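Long-range contacts in p-nitrophenyl phosphatase (Pho2) (Archaeoglobus fulgidus, PDB 3QGM), which probably acts as a phosphatase of the haloacid dehalogenase-like family and binds a calcium or magnesium ion: residues F83-K88 / R106-E111; I145-T150 / T177-D182. One frame throughout, in Å; residues are numbered along the deposited sequence.

Interaction 1 (F83-K88 / R106-E111)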
loop_
_atom_site.group_PDB
_atom_site.type_symbol
_atom_site.label_atom_id
_atom_site.label_comp_id
_atom_site.label_asym_id
_atom_site.label_seq_id
_atom_site.Cartn_x
_atom_site.Cartn_y
_atom_site.Cartn_z
ATOM N N PHE A 83 16.782 17.032 -8.875
ATOM C CA PHE A 83 16.589 16.112 -9.987
ATOM C C PHE A 83 15.432 16.588 -10.909
ATOM O O PHE A 83 15.545 16.625 -12.114
ATOM C CB PHE A 83 16.347 14.671 -9.457
ATOM C CG PHE A 83 16.122 13.669 -10.542
ATOM C CD1 PHE A 83 17.177 12.929 -11.051
ATOM C CD2 PHE A 83 14.866 13.518 -11.113
ATOM C CE1 PHE A 83 16.969 12.029 -12.133
ATOM C CE2 PHE A 83 14.640 12.630 -12.156
ATOM C CZ PHE A 83 15.696 11.896 -12.682
ATOM N N ILE A 84 14.301 16.949 -10.337
ATOM C CA ILE A 84 13.188 17.381 -11.142
ATOM C C ILE A 84 13.467 18.701 -11.877
ATOM O O ILE A 84 13.148 18.860 -13.060
ATOM C CB ILE A 84 11.924 17.466 -10.284
ATOM C CG1 ILE A 84 11.643 16.064 -9.706
ATOM C CG2 ILE A 84 10.777 17.999 -11.106
ATOM C CD1 ILE A 84 10.418 15.915 -8.761
ATOM N N ALA A 85 14.004 19.645 -11.128
ATOM C CA ALA A 85 14.247 21.002 -11.594
ATOM C C ALA A 85 15.210 21.008 -12.793
ATOM O O ALA A 85 15.039 21.790 -13.761
ATOM C CB ALA A 85 14.823 21.795 -10.450
ATOM N N ARG A 86 16.232 20.159 -12.718
ATOM C CA ARG A 86 17.173 19.987 -13.832
ATOM C C ARG A 86 16.489 19.431 -15.056
ATOM O O ARG A 86 16.723 19.870 -16.165
ATOM C CB ARG A 86 18.285 19.051 -13.442
ATOM C CG ARG A 86 19.213 19.717 -12.527
ATOM C CD ARG A 86 20.189 18.760 -12.027
ATOM N NE ARG A 86 20.877 19.283 -10.864
ATOM C CZ ARG A 86 21.636 18.536 -10.080
ATOM N NH1 ARG A 86 21.775 17.234 -10.331
ATOM N NH2 ARG A 86 22.254 19.089 -9.047
ATOM N N GLU A 87 15.632 18.448 -14.823
ATOM C CA GLU A 87 14.866 17.854 -15.883
ATOM C C GLU A 87 13.879 18.837 -16.503
ATOM O O GLU A 87 13.660 18.821 -17.697
ATOM C CB GLU A 87 14.062 16.670 -15.304
ATOM C CG GLU A 87 14.258 15.438 -16.035
ATOM C CD GLU A 87 13.480 14.282 -15.449
ATOM O OE1 GLU A 87 12.299 14.433 -15.078
ATOM O OE2 GLU A 87 14.081 13.210 -15.412
ATOM N N LYS A 88 13.224 19.630 -15.661
ATOM C CA LYS A 88 12.170 20.513 -16.113
ATOM C C LYS A 88 12.041 21.725 -15.227
ATOM O O LYS A 88 11.315 21.718 -14.226
ATOM C CB LYS A 88 10.825 19.800 -16.268
ATOM C CG LYS A 88 9.775 20.740 -16.820
ATOM C CD LYS A 88 8.782 20.139 -17.790
ATOM C CE LYS A 88 7.797 21.248 -18.191
ATOM N NZ LYS A 88 6.602 20.738 -18.943
ATOM N N ARG A 106 10.023 23.832 -3.464
ATOM C CA ARG A 106 9.928 25.275 -3.712
ATOM C C ARG A 106 11.290 25.904 -3.840
ATOM O O ARG A 106 11.524 26.708 -4.740
ATOM C CB ARG A 106 9.132 26.006 -2.630
ATOM C CG ARG A 106 7.650 25.894 -2.820
ATOM C CD ARG A 106 6.863 27.240 -2.578
ATOM N NE ARG A 106 5.412 27.054 -2.783
ATOM C CZ ARG A 106 4.666 26.414 -1.912
ATOM N NH1 ARG A 106 5.235 25.921 -0.834
ATOM N NH2 ARG A 106 3.366 26.265 -2.102
ATOM N N LEU A 107 12.213 25.482 -2.996
ATOM C CA LEU A 107 13.577 26.025 -3.071
ATOM C C LEU A 107 14.272 25.729 -4.392
ATOM O O LEU A 107 15.101 26.494 -4.829
ATOM C CB LEU A 107 14.460 25.526 -1.925
ATOM C CG LEU A 107 14.209 26.061 -0.526
ATOM C CD1 LEU A 107 14.959 25.199 0.480
ATOM C CD2 LEU A 107 14.660 27.532 -0.375
ATOM N N ALA A 108 13.919 24.625 -5.042
ATOM C CA ALA A 108 14.471 24.317 -6.363
ATOM C C ALA A 108 13.738 25.016 -7.499
ATOM O O ALA A 108 14.016 24.741 -8.667
ATOM C CB ALA A 108 14.514 22.811 -6.594
ATOM N N GLY A 109 12.810 25.927 -7.182
ATOM C CA GLY A 109 12.099 26.678 -8.251
ATOM C C GLY A 109 10.856 25.965 -8.800
ATOM O O GLY A 109 10.254 26.434 -9.753
ATOM N N LEU A 110 10.468 24.828 -8.208
ATOM C CA LEU A 110 9.281 24.107 -8.684
ATOM C C LEU A 110 7.982 24.769 -8.205
ATOM O O LEU A 110 7.967 25.493 -7.227
ATOM C CB LEU A 110 9.318 22.634 -8.283
ATOM C CG LEU A 110 10.600 21.904 -8.745
ATOM C CD1 LEU A 110 10.796 20.499 -8.114
ATOM C CD2 LEU A 110 10.731 21.897 -10.304
ATOM N N GLU A 111 6.891 24.500 -8.901
ATOM C CA GLU A 111 5.598 25.082 -8.574
ATOM C C GLU A 111 4.666 24.007 -8.031
ATOM O O GLU A 111 4.384 23.029 -8.736
ATOM C CB GLU A 111 4.987 25.688 -9.842
ATOM C CG GLU A 111 3.620 26.347 -9.642
ATOM C CD GLU A 111 2.994 26.918 -10.930
ATOM O OE1 GLU A 111 3.643 26.912 -11.995
ATOM O OE2 GLU A 111 1.824 27.352 -10.875
#
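Ala85 CB meets the flat peptide carbonyl of Ala108, 3.5 Å from Ala108 O and about 26° out of the carbonyl plane, so the methyl approaches the oxygen obliquely; no aromatic ring takes part across the contact. Here the end of helix 76-87 meets the turn that follows helix 99-107, in the domain built on the five-stranded parallel sheet. That turn is a Schellman motif: Gly109, with positive phi, is its C-prime residue, Gly109 N bonds to Arg106 O at 2.9 Å, and Leu110 N pairs with Leu105 O. It points both Ala108 and Leu110 at helix 76-87. The alanines meet methyl to methyl, 4.0 Å between Ala85 CB and Ala108 CB, with their CA atoms 6.2 Å apart, the nearest pair across the segments. Leu110 has CG anti to its carbonyl carbon (chi1 -55°) and reaches the helix with both tips of its fork, its side chain crossing that of Ile84 at about a right angle. CD1 lies against the branch of Ile84; Val93 also touches Leu110, and Val122 touches Ile84. No hydrogen bond links the segments. The other tip, Leu110 CD2, rests 3.9 Å from Ala85 CA and 4.0 Å from Lys88 O.

Interaction 2 (I145-T150 / T177-D182); sequences IRYIAT and TGREPD
Pro181 lies over one face of the buried Tyr147 ring in the tightly packed part of this contact. Its CA sits 3.6 Å from the ring centroid and 13° off the normal, a CH-pi contact, while Pro181 CG meets Tyr147 CZ and Ala149 CB. Tyr147 OH donates to a water that donates to Arg179 O. Bent at chi3 (67°), Arg179 grips Ile145 O end-on, NH1 at 2.8 Å in the carbonyl plane and NH2 at 3.0 Å above it; NH1 also bonds to Cys141 O, and Tyr147 CB and CD2 lie over one guanidinium face. Segment 177-182 closes a β-α-β crossover, with strands 155-158 and 161-164 inserted before helix 167-177. Asp182 N makes a weak 2.8 Å bond to Tyr147 O just before strand 183-184; Ala149 pairs separately with Val183 and Val185. Exposed Asp182 marks the looser rim. Tyr147 N donates to its OD2 (2.8 Å) from the anti side, 27° out of the carboxylate plane, and Arg179 NH2 bridges to the same oxygen at 2.9 Å, probably stabilising its charge. Arg146 NH1 stays 4.5 Å from Asp182 OD2, no N-H aimed at it; Glu87 is Arg146's main partner. Glu180, its CB pointing away from strand 146-149, packs instead on Trp175 of the second subunit.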
loop_
_atom_site.group_PDB
_atom_site.type_symbol
_atom_site.label_atom_id
_atom_site.label_comp_id
_atom_site.label_asym_id
_atom_site.label_seq_id
_atom_site.Cartn_x
_atom_site.Cartn_y
_atom_site.Cartn_z
ATOM N N ILE A 145 1.251 10.727 -15.240
ATOM C CA ILE A 145 2.335 11.689 -15.086
ATOM C C ILE A 145 3.586 11.057 -14.492
ATOM O O ILE A 145 3.563 9.999 -13.886
ATOM C CB ILE A 145 1.873 12.966 -14.317
ATOM C CG1 ILE A 145 1.587 12.698 -12.831
ATOM C CG2 ILE A 145 0.584 13.541 -14.988
ATOM C CD1 ILE A 145 1.194 13.970 -12.020
ATOM N N ARG A 146 4.704 11.704 -14.747
ATOM C CA ARG A 146 6.001 11.230 -14.335
ATOM C C ARG A 146 6.004 11.146 -12.809
ATOM O O ARG A 146 5.530 12.037 -12.138
ATOM C CB ARG A 146 7.065 12.221 -14.841
ATOM C CG ARG A 146 8.496 11.901 -14.452
ATOM C CD ARG A 146 9.407 12.245 -15.672
ATOM N NE ARG A 146 10.824 12.043 -15.420
ATOM C CZ ARG A 146 11.467 10.888 -15.615
ATOM N NH1 ARG A 146 10.831 9.811 -16.068
ATOM N NH2 ARG A 146 12.773 10.818 -15.353
ATOM N N TYR A 147 6.596 10.092 -12.287
ATOM C CA TYR A 147 6.379 9.678 -10.929
ATOM C C TYR A 147 7.742 9.452 -10.281
ATOM O O TYR A 147 8.477 8.537 -10.631
ATOM C CB TYR A 147 5.457 8.440 -10.970
ATOM C CG TYR A 147 5.289 7.620 -9.710
ATOM C CD1 TYR A 147 5.655 8.098 -8.453
ATOM C CD2 TYR A 147 4.713 6.365 -9.795
ATOM C CE1 TYR A 147 5.489 7.311 -7.309
ATOM C CE2 TYR A 147 4.547 5.562 -8.666
ATOM C CZ TYR A 147 4.921 6.039 -7.425
ATOM O OH TYR A 147 4.771 5.210 -6.341
ATOM N N ILE A 148 8.073 10.328 -9.339
ATOM C CA ILE A 148 9.308 10.249 -8.613
ATOM C C ILE A 148 9.066 9.940 -7.134
ATOM O O ILE A 148 8.173 10.513 -6.495
ATOM C CB ILE A 148 10.068 11.591 -8.665
ATOM C CG1 ILE A 148 9.979 12.182 -10.075
ATOM C CG2 ILE A 148 11.530 11.335 -8.266
ATOM C CD1 ILE A 148 10.821 11.448 -11.077
ATOM N N ALA A 149 9.890 9.092 -6.578
ATOM C CA ALA A 149 9.848 8.846 -5.134
ATOM C C ALA A 149 11.182 9.273 -4.506
ATOM O O ALA A 149 12.250 9.086 -5.072
ATOM C CB ALA A 149 9.539 7.386 -4.830
ATOM N N THR A 150 11.088 9.862 -3.326
ATOM C CA THR A 150 12.233 10.338 -2.593
ATOM C C THR A 150 13.155 9.203 -2.179
ATOM O O THR A 150 14.392 9.298 -2.273
ATOM C CB THR A 150 11.750 11.120 -1.334
ATOM O OG1 THR A 150 10.825 10.309 -0.580
ATOM C CG2 THR A 150 11.035 12.431 -1.728
ATOM N N THR A 177 -2.520 0.335 -9.152
ATOM C CA THR A 177 -2.381 0.871 -10.532
ATOM C C THR A 177 -1.425 0.083 -11.399
ATOM O O THR A 177 -1.433 0.266 -12.604
ATOM C CB THR A 177 -1.813 2.281 -10.574
ATOM O OG1 THR A 177 -0.457 2.251 -10.103
ATOM C CG2 THR A 177 -2.641 3.299 -9.771
ATOM N N GLY A 178 -0.565 -0.737 -10.789
ATOM C CA GLY A 178 0.504 -1.412 -11.525
ATOM C C GLY A 178 1.741 -0.560 -11.754
ATOM O O GLY A 178 2.736 -1.067 -12.201
ATOM N N ARG A 179 1.739 0.722 -11.391
ATOM C CA ARG A 179 2.935 1.571 -11.592
ATOM C C ARG A 179 3.866 1.562 -10.393
ATOM O O ARG A 179 3.432 1.827 -9.256
ATOM C CB ARG A 179 2.545 3.041 -11.812
ATOM C CG ARG A 179 1.776 3.279 -13.051
ATOM C CD ARG A 179 1.711 4.754 -13.322
ATOM N NE ARG A 179 2.996 5.352 -13.662
ATOM C CZ ARG A 179 3.184 6.680 -13.770
ATOM N NH1 ARG A 179 2.202 7.542 -13.541
ATOM N NH2 ARG A 179 4.361 7.155 -14.091
ATOM N N GLU A 180 5.144 1.322 -10.649
ATOM C CA GLU A 180 6.185 1.680 -9.706
ATOM C C GLU A 180 6.661 3.070 -10.033
ATOM O O GLU A 180 6.342 3.595 -11.104
ATOM C CB GLU A 180 7.353 0.716 -9.836
ATOM C CG GLU A 180 6.930 -0.715 -9.551
ATOM C CD GLU A 180 8.077 -1.634 -9.623
ATOM O OE1 GLU A 180 8.858 -1.657 -8.646
ATOM O OE2 GLU A 180 8.217 -2.268 -10.667
ATOM N N PRO A 181 7.452 3.673 -9.150
ATOM C CA PRO A 181 7.984 4.979 -9.549
ATOM C C PRO A 181 8.833 4.912 -10.823
ATOM O O PRO A 181 9.544 3.901 -11.051
ATOM C CB PRO A 181 8.847 5.389 -8.335
ATOM C CG PRO A 181 8.222 4.662 -7.191
ATOM C CD PRO A 181 7.852 3.313 -7.786
ATOM N N ASP A 182 8.771 5.969 -11.643
ATOM C CA ASP A 182 9.696 6.106 -12.804
ATOM C C ASP A 182 11.148 6.221 -12.321
ATOM O O ASP A 182 12.080 5.686 -12.937
ATOM C CB ASP A 182 9.304 7.334 -13.663
ATOM C CG ASP A 182 7.884 7.198 -14.266
ATOM O OD1 ASP A 182 7.596 6.102 -14.780
ATOM O OD2 ASP A 182 7.071 8.141 -14.235
HETATM O O HOH W 1 4.279 2.743 -6.930
#

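The centres of interactions 1 and 2 are about 17 Å apart, yet strand 146-149 joins them through alternating side chains. Tyr147 and Ala149 face helix 167-177 in interaction 2, whereas Arg146 and Ile148 turn to helix 76-87 on the other face of the sheet. There Glu87 OE2 forms a salt bridge with Arg146 NH2 at 2.7 Å, and Ile84 CD1 packs on Ile148 CG1 at 4.0 Å. Phe83 CZ also lies 4.1 Å from Arg146 NH2. Both contacts lie in the domain built on the five-stranded parallel sheet, probably the cap domain of this family, away from the calcium site of Asp14, Asp16 and Asp212, whose strand 10-14 is in the six-stranded sheet.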